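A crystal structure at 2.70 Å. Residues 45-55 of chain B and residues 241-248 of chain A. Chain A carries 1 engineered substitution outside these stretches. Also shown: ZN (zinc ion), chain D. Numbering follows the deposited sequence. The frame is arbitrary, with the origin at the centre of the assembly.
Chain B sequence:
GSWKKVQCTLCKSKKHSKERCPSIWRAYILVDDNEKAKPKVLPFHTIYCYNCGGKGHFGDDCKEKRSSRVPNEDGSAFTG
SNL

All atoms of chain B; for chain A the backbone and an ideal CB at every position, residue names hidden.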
ATOM      1  N   HIS B  45     -17.869  -7.590  12.815  1.00124.48           N
ATOM      2  CA  HIS B  45     -18.401  -8.936  12.986  1.00128.40           C
ATOM      3  C   HIS B  45     -17.605  -9.711  14.038  1.00114.27           C
ATOM      4  O   HIS B  45     -17.746  -9.469  15.237  1.00105.10           O
ATOM      5  CB  HIS B  45     -18.394  -9.688  11.651  1.00140.73           C
ATOM      6  CG  HIS B  45     -19.338 -10.849  11.608  1.00153.06           C
ATOM      7  ND1 HIS B  45     -19.100 -12.028  12.282  1.00158.79           N
ATOM      8  CD2 HIS B  45     -20.521 -11.015  10.970  1.00155.75           C
ATOM      9  CE1 HIS B  45     -20.096 -12.867  12.065  1.00160.49           C
ATOM     10  NE2 HIS B  45     -20.972 -12.277  11.270  1.00158.92           N
ATOM     11  N   THR B  46     -16.769 -10.639  13.580  1.00106.24           N
ATOM     12  CA  THR B  46     -15.928 -11.422  14.476  1.00 92.64           C
ATOM     13  C   THR B  46     -14.506 -10.861  14.514  1.00 78.90           C
ATOM     14  O   THR B  46     -14.146  -9.997  13.716  1.00 69.97           O
ATOM     15  CB  THR B  46     -15.885 -12.908  14.068  1.00 91.13           C
ATOM     16  OG1 THR B  46     -17.155 -13.296  13.532  1.00 80.65           O
ATOM     17  CG2 THR B  46     -15.555 -13.787  15.268  1.00 97.21           C
ATOM     18  N   ILE B  47     -13.708 -11.354  15.451  1.00 77.37           N
ATOM     19  CA  ILE B  47     -12.364 -10.851  15.670  1.00 73.06           C
ATOM     20  C   ILE B  47     -11.368 -11.854  15.110  1.00 78.25           C
ATOM     21  O   ILE B  47     -11.699 -13.025  14.943  1.00 80.72           O
ATOM     22  CB  ILE B  47     -12.102 -10.621  17.174  1.00 82.22           C
ATOM     23  CG1 ILE B  47     -12.917  -9.432  17.681  1.00 88.08           C
ATOM     24  CG2 ILE B  47     -10.632 -10.384  17.449  1.00 87.98           C
ATOM     25  CD1 ILE B  47     -14.378  -9.745  17.936  1.00 97.66           C
ATOM     26  N   TYR B  48     -10.160 -11.396  14.798  1.00 75.90           N
ATOM     27  CA  TYR B  48      -9.128 -12.285  14.285  1.00 69.35           C
ATOM     28  C   TYR B  48      -7.770 -11.987  14.892  1.00 69.59           C
ATOM     29  O   TYR B  48      -7.383 -10.834  15.043  1.00 78.00           O
ATOM     30  CB  TYR B  48      -9.069 -12.213  12.767  1.00 59.96           C
ATOM     31  CG  TYR B  48     -10.299 -12.767  12.100  1.00 60.12           C
ATOM     32  CD1 TYR B  48     -11.380 -11.951  11.805  1.00 60.98           C
ATOM     33  CD2 TYR B  48     -10.384 -14.111  11.769  1.00 68.96           C
ATOM     34  CE1 TYR B  48     -12.513 -12.454  11.194  1.00 66.79           C
ATOM     35  CE2 TYR B  48     -11.513 -14.625  11.158  1.00 78.55           C
ATOM     36  CZ  TYR B  48     -12.575 -13.792  10.874  1.00 72.88           C
ATOM     37  OH  TYR B  48     -13.698 -14.296  10.264  1.00 60.92           O
ATOM     38  N   CYS B  49      -7.052 -13.045  15.242  1.00 59.45           N
ATOM     39  CA  CYS B  49      -5.777 -12.909  15.919  1.00 55.38           C
ATOM     40  C   CYS B  49      -4.611 -12.942  14.942  1.00 57.13           C
ATOM     41  O   CYS B  49      -4.523 -13.824  14.090  1.00 59.88           O
ATOM     42  CB  CYS B  49      -5.621 -14.012  16.954  1.00 60.81           C
ATOM     43  SG  CYS B  49      -3.935 -14.205  17.505  1.00 69.34           S
ATOM     44  N   TYR B  50      -3.708 -11.980  15.078  1.00 58.72           N
ATOM     45  CA  TYR B  50      -2.602 -11.852  14.146  1.00 55.66           C
ATOM     46  C   TYR B  50      -1.504 -12.858  14.433  1.00 59.89           C
ATOM     47  O   TYR B  50      -0.604 -13.061  13.619  1.00 51.97           O
ATOM     48  CB  TYR B  50      -2.048 -10.428  14.156  1.00 47.17           C
ATOM     49  CG  TYR B  50      -1.420  -9.960  15.454  1.00 55.15           C
ATOM     50  CD1 TYR B  50      -0.315 -10.606  15.994  1.00 55.39           C
ATOM     51  CD2 TYR B  50      -1.901  -8.836  16.110  1.00 66.35           C
ATOM     52  CE1 TYR B  50       0.272 -10.160  17.165  1.00 60.22           C
ATOM     53  CE2 TYR B  50      -1.323  -8.383  17.280  1.00 69.72           C
ATOM     54  CZ  TYR B  50      -0.238  -9.046  17.806  1.00 67.15           C
ATOM     55  OH  TYR B  50       0.333  -8.586  18.972  1.00 63.76           O
ATOM     56  N   ASN B  51      -1.598 -13.490  15.597  1.00 70.53           N
ATOM     57  CA  ASN B  51      -0.598 -14.442  16.068  1.00 62.91           C
ATOM     58  C   ASN B  51      -0.900 -15.866  15.619  1.00 62.36           C
ATOM     59  O   ASN B  51      -0.027 -16.569  15.115  1.00 67.01           O
ATOM     60  CB  ASN B  51      -0.501 -14.384  17.587  1.00 63.09           C
ATOM     61  CG  ASN B  51       0.651 -15.188  18.122  1.00 75.89           C
ATOM     62  OD1 ASN B  51       0.532 -15.864  19.142  1.00 89.49           O
ATOM     63  ND2 ASN B  51       1.777 -15.134  17.426  1.00 64.92           N
ATOM     64  N   CYS B  52      -2.141 -16.288  15.824  1.00 63.87           N
ATOM     65  CA  CYS B  52      -2.651 -17.527  15.258  1.00 62.11           C
ATOM     66  C   CYS B  52      -3.856 -17.121  14.429  1.00 78.55           C
ATOM     67  O   CYS B  52      -4.607 -16.229  14.823  1.00 90.65           O
ATOM     68  CB  CYS B  52      -3.089 -18.482  16.361  1.00 53.47           C
ATOM     69  SG  CYS B  52      -4.725 -18.095  17.011  1.00 75.19           S
ATOM     70  N   GLY B  53      -4.048 -17.756  13.283  1.00 78.78           N
ATOM     71  CA  GLY B  53      -5.134 -17.366  12.404  1.00 72.80           C
ATOM     72  C   GLY B  53      -6.503 -17.588  13.014  1.00 74.04           C
ATOM     73  O   GLY B  53      -7.501 -17.654  12.302  1.00 72.25           O
ATOM     74  N   GLY B  54      -6.552 -17.695  14.338  1.00 77.56           N
ATOM     75  CA  GLY B  54      -7.780 -18.013  15.044  1.00 78.45           C
ATOM     76  C   GLY B  54      -8.714 -16.839  15.270  1.00 81.83           C
ATOM     77  O   GLY B  54      -8.278 -15.692  15.380  1.00 69.02           O
ATOM     78  N   LYS B  55     -10.008 -17.137  15.351  1.00 92.89           N
ATOM     79  CA  LYS B  55     -11.034 -16.113  15.540  1.00 84.26           C
ATOM     80  C   LYS B  55     -11.484 -16.021  16.993  1.00 85.99           C
ATOM     81  O   LYS B  55     -11.324 -16.969  17.759  1.00 96.72           O
ATOM     82  CB  LYS B  55     -12.238 -16.399  14.645  1.00 65.55           C
ATOM     83  CG  LYS B  55     -12.907 -17.719  14.928  1.00 71.29           C
ATOM     84  CD  LYS B  55     -13.421 -18.372  13.653  1.00 83.62           C
ATOM     85  CE  LYS B  55     -14.361 -17.462  12.888  1.00 88.56           C
ATOM     86  NZ  LYS B  55     -14.867 -18.145  11.668  1.00 88.73           N
TER
ATOM     87  N   UNK A 241     -16.941 -10.495   1.715  1.00117.02           N
ATOM     88  CA  UNK A 241     -16.537  -9.100   1.755  1.00118.62           C
ATOM     89  C   UNK A 241     -16.030  -8.671   3.118  1.00119.52           C
ATOM     90  O   UNK A 241     -15.976  -7.481   3.429  1.00117.72           O
ATOM     91  CB  UNK A 241     -17.709  -8.208   1.341  1.00118.62           C
ATOM     92  N   UNK A 242     -15.666  -9.652   3.935  1.00117.74           N
ATOM     93  CA  UNK A 242     -15.123  -9.390   5.260  1.00108.88           C
ATOM     94  C   UNK A 242     -13.681  -9.879   5.349  1.00 93.25           C
ATOM     95  O   UNK A 242     -13.418 -11.065   5.170  1.00 97.53           O
ATOM     96  CB  UNK A 242     -15.982 -10.059   6.335  1.00108.88           C
ATOM     97  N   UNK A 243     -12.741  -8.961   5.612  1.00 81.50           N
ATOM     98  CA  UNK A 243     -11.339  -9.322   5.844  1.00 77.59           C
ATOM     99  C   UNK A 243     -11.213 -10.370   6.946  1.00 75.24           C
ATOM    100  O   UNK A 243     -11.907 -10.293   7.961  1.00 71.31           O
ATOM    101  CB  UNK A 243     -10.523  -8.080   6.209  1.00 77.59           C
ATOM    102  N   UNK A 244     -10.320 -11.333   6.746  1.00 73.85           N
ATOM    103  CA  UNK A 244     -10.261 -12.520   7.587  1.00 63.49           C
ATOM    104  C   UNK A 244      -8.838 -13.043   7.720  1.00 62.87           C
ATOM    105  O   UNK A 244      -8.073 -13.013   6.759  1.00 65.24           O
ATOM    106  CB  UNK A 244     -11.169 -13.614   7.022  1.00 63.49           C
ATOM    107  N   UNK A 245      -8.474 -13.512   8.909  1.00 56.00           N
ATOM    108  CA  UNK A 245      -7.255 -14.296   9.058  1.00 56.65           C
ATOM    109  C   UNK A 245      -7.617 -15.771   9.140  1.00 63.12           C
ATOM    110  O   UNK A 245      -8.642 -16.136   9.713  1.00 73.00           O
ATOM    111  CB  UNK A 245      -6.468 -13.860  10.295  1.00 56.65           C
ATOM    112  N   UNK A 246      -6.776 -16.624   8.572  1.00 62.85           N
ATOM    113  CA  UNK A 246      -6.865 -18.049   8.862  1.00 65.53           C
ATOM    114  C   UNK A 246      -5.477 -18.664   8.957  1.00 68.05           C
ATOM    115  O   UNK A 246      -4.551 -18.196   8.304  1.00 69.75           O
ATOM    116  CB  UNK A 246      -7.691 -18.765   7.791  1.00 65.53           C
ATOM    117  N   UNK A 247      -5.324 -19.705   9.793  1.00 75.60           N
ATOM    118  CA  UNK A 247      -4.003 -20.302  10.018  1.00 71.42           C
ATOM    119  C   UNK A 247      -3.523 -21.034   8.766  1.00 72.28           C
ATOM    120  O   UNK A 247      -4.332 -21.624   8.053  1.00 71.15           O
ATOM    121  CB  UNK A 247      -4.043 -21.263  11.208  1.00 71.42           C
ATOM    122  N   UNK A 248      -2.226 -20.985   8.496  1.00 70.27           N
ATOM    123  CA  UNK A 248      -1.685 -21.629   7.308  1.00 80.31           C
ATOM    124  C   UNK A 248      -2.087 -23.090   7.290  1.00 92.80           C
ATOM    125  O   UNK A 248      -2.451 -23.635   6.246  1.00100.65           O
ATOM    126  CB  UNK A 248      -0.162 -21.489   7.255  1.00 80.31           C
TER
HETATM  127 ZN    ZN D2148      -4.237 -16.532  18.713  1.00 82.44          ZN

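Position 241 lies out of reach of chain B. Its phi of 55° and psi of 19° are the main clue, since positive phi by itself favours glycine. The deposited residue is Gly241(A), and it makes no contact here.

At position 242 the CA-to-CB bond points toward chain B, but no atom of that stretch lies within 5.5 Å of the ideal CB. A short side chain would stop in open space. A long or aromatic one could reach His45(B). The residue is Tyr242(A), with chi1 at -85° (m). CB of His45(B) sits over one face of its ring, 4.2 Å from CE1 of Tyr242(A). The rings pair edge-to-face, the histidine edge toward the tyrosine face, with centroids 5.7 Å apart. His45(B) is poorly ordered, so the detail of this pair is less sure.

Position 243 begins a strand. Its CB points sideways and meets nothing nearby. Phi of -54° and psi of 140° would allow proline among many others. Pro243(A) is found. Its backbone does the touching: O of Pro243(A) is 3.9 Å from CE1 of Tyr48(B).

At position 244 the CB points sideways, and the ideal CB is 4.1 Å from CZ of Tyr48(B). The backbone already lies on the face of that ring. A compact apolar or beta-branched side chain would suit both the strand and the aromatic surface. The residue is Val244(A). Its CA stands 4.1 Å from the centroid of the Tyr48(B) ring, nearly on the ring normal, a CH-pi contact. CG2 of Val244(A) packs 3.4 Å from CZ of Tyr48(B).

Position 245 faces chain B directly. The ideal CB is 3.9 Å from CB of Tyr48(B) and 4.3 Å from CA of Gly53(B). Beyond it run the backbone of Cys49(B) and Tyr50(B) and the flank of Tyr48(B). A large, flat or long apolar side chain would suit. Tyr245(A) fills the place, with the largest area covered by the other stretch. Its CD2 is 3.4 Å from CB of Tyr48(B), and its CE2 is 4.0 Å from CB of Tyr50(B).

At position 246 the CB points away from chain B, so this contact hardly restricts the choice. The backbone matters more. Phe246(A) is deposited, and its CA makes a CA-H...O contact of 3.5 Å with O of Gly53(B). The close fit depends on glycine at Gly53(B): an ideal CB there would lie 2.2 Å from C of Phe246(A), a clash.

Position 247 has a sideways CB, 4.1 Å from N of Gly53(B). Phi of -69° permits proline, and a small apolar group would also fit. Pro247(A) is found. Its CD lies 3.5 Å from O of Gly53(B), while its CG is 4.3 Å from N of Gly54(B).

Position 248 points sideways into space free of this stretch, so many residues would serve. It is Lys248(A), whose NZ is hydrogen-bonded elsewhere in the structure.

Chain A, residues 241-248: GYPVYFPK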
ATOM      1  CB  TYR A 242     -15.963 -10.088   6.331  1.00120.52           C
ATOM      2  CG  TYR A 242     -17.170  -9.307   6.804  1.00131.42           C
ATOM      3  CD1 TYR A 242     -17.024  -8.200   7.630  1.00140.05           C
ATOM      4  CD2 TYR A 242     -18.456  -9.692   6.447  1.00132.93           C
ATOM      5  CE1 TYR A 242     -18.122  -7.487   8.075  1.00146.06           C
ATOM      6  CE2 TYR A 242     -19.562  -8.986   6.887  1.00138.34           C
ATOM      7  CZ  TYR A 242     -19.389  -7.884   7.701  1.00145.47           C
ATOM      8  OH  TYR A 242     -20.485  -7.176   8.144  1.00147.50           O
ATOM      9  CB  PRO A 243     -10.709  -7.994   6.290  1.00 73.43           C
ATOM     10  CG  PRO A 243     -11.877  -7.102   6.624  1.00 66.25           C
ATOM     11  CD  PRO A 243     -12.917  -7.502   5.644  1.00 72.07           C
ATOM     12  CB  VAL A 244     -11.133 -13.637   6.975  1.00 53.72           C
ATOM     13  CG1 VAL A 244     -10.519 -15.008   7.214  1.00 54.63           C
ATOM     14  CG2 VAL A 244     -12.544 -13.561   7.507  1.00 48.34           C
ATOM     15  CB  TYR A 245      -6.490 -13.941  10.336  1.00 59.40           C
ATOM     16  CG  TYR A 245      -6.083 -12.500  10.505  1.00 60.36           C
ATOM     17  CD1 TYR A 245      -5.920 -11.658   9.414  1.00 63.66           C
ATOM     18  CD2 TYR A 245      -5.818 -11.992  11.769  1.00 63.31           C
ATOM     19  CE1 TYR A 245      -5.537 -10.334   9.585  1.00 62.82           C
ATOM     20  CE2 TYR A 245      -5.430 -10.677  11.948  1.00 75.64           C
ATOM     21  CZ  TYR A 245      -5.292  -9.850  10.855  1.00 68.17           C
ATOM     22  OH  TYR A 245      -4.908  -8.542  11.044  1.00 66.32           O
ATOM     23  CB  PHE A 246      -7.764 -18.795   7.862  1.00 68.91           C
ATOM     24  CG  PHE A 246      -7.379 -18.618   6.419  1.00 68.49           C
ATOM     25  CD1 PHE A 246      -6.497 -19.493   5.810  1.00 63.47           C
ATOM     26  CD2 PHE A 246      -7.940 -17.603   5.660  1.00 67.29           C
ATOM     27  CE1 PHE A 246      -6.159 -19.342   4.476  1.00 67.83           C
ATOM     28  CE2 PHE A 246      -7.606 -17.449   4.328  1.00 58.68           C
ATOM     29  CZ  PHE A 246      -6.714 -18.319   3.735  1.00 60.09           C
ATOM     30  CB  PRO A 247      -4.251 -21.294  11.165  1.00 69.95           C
ATOM     31  CG  PRO A 247      -5.632 -20.977  11.694  1.00 66.21           C
ATOM     32  CD  PRO A 247      -6.380 -20.410  10.541  1.00 72.28           C
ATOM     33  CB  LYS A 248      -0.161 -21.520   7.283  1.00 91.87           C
ATOM     34  CG  LYS A 248       0.374 -20.098   7.321  1.00 93.88           C
ATOM     35  CD  LYS A 248       0.207 -19.401   5.987  1.00 95.62           C
ATOM     36  CE  LYS A 248       0.759 -17.986   6.042  1.00 99.06           C
ATOM     37  NZ  LYS A 248       2.249 -17.954   6.027  1.00 91.23           N
TER
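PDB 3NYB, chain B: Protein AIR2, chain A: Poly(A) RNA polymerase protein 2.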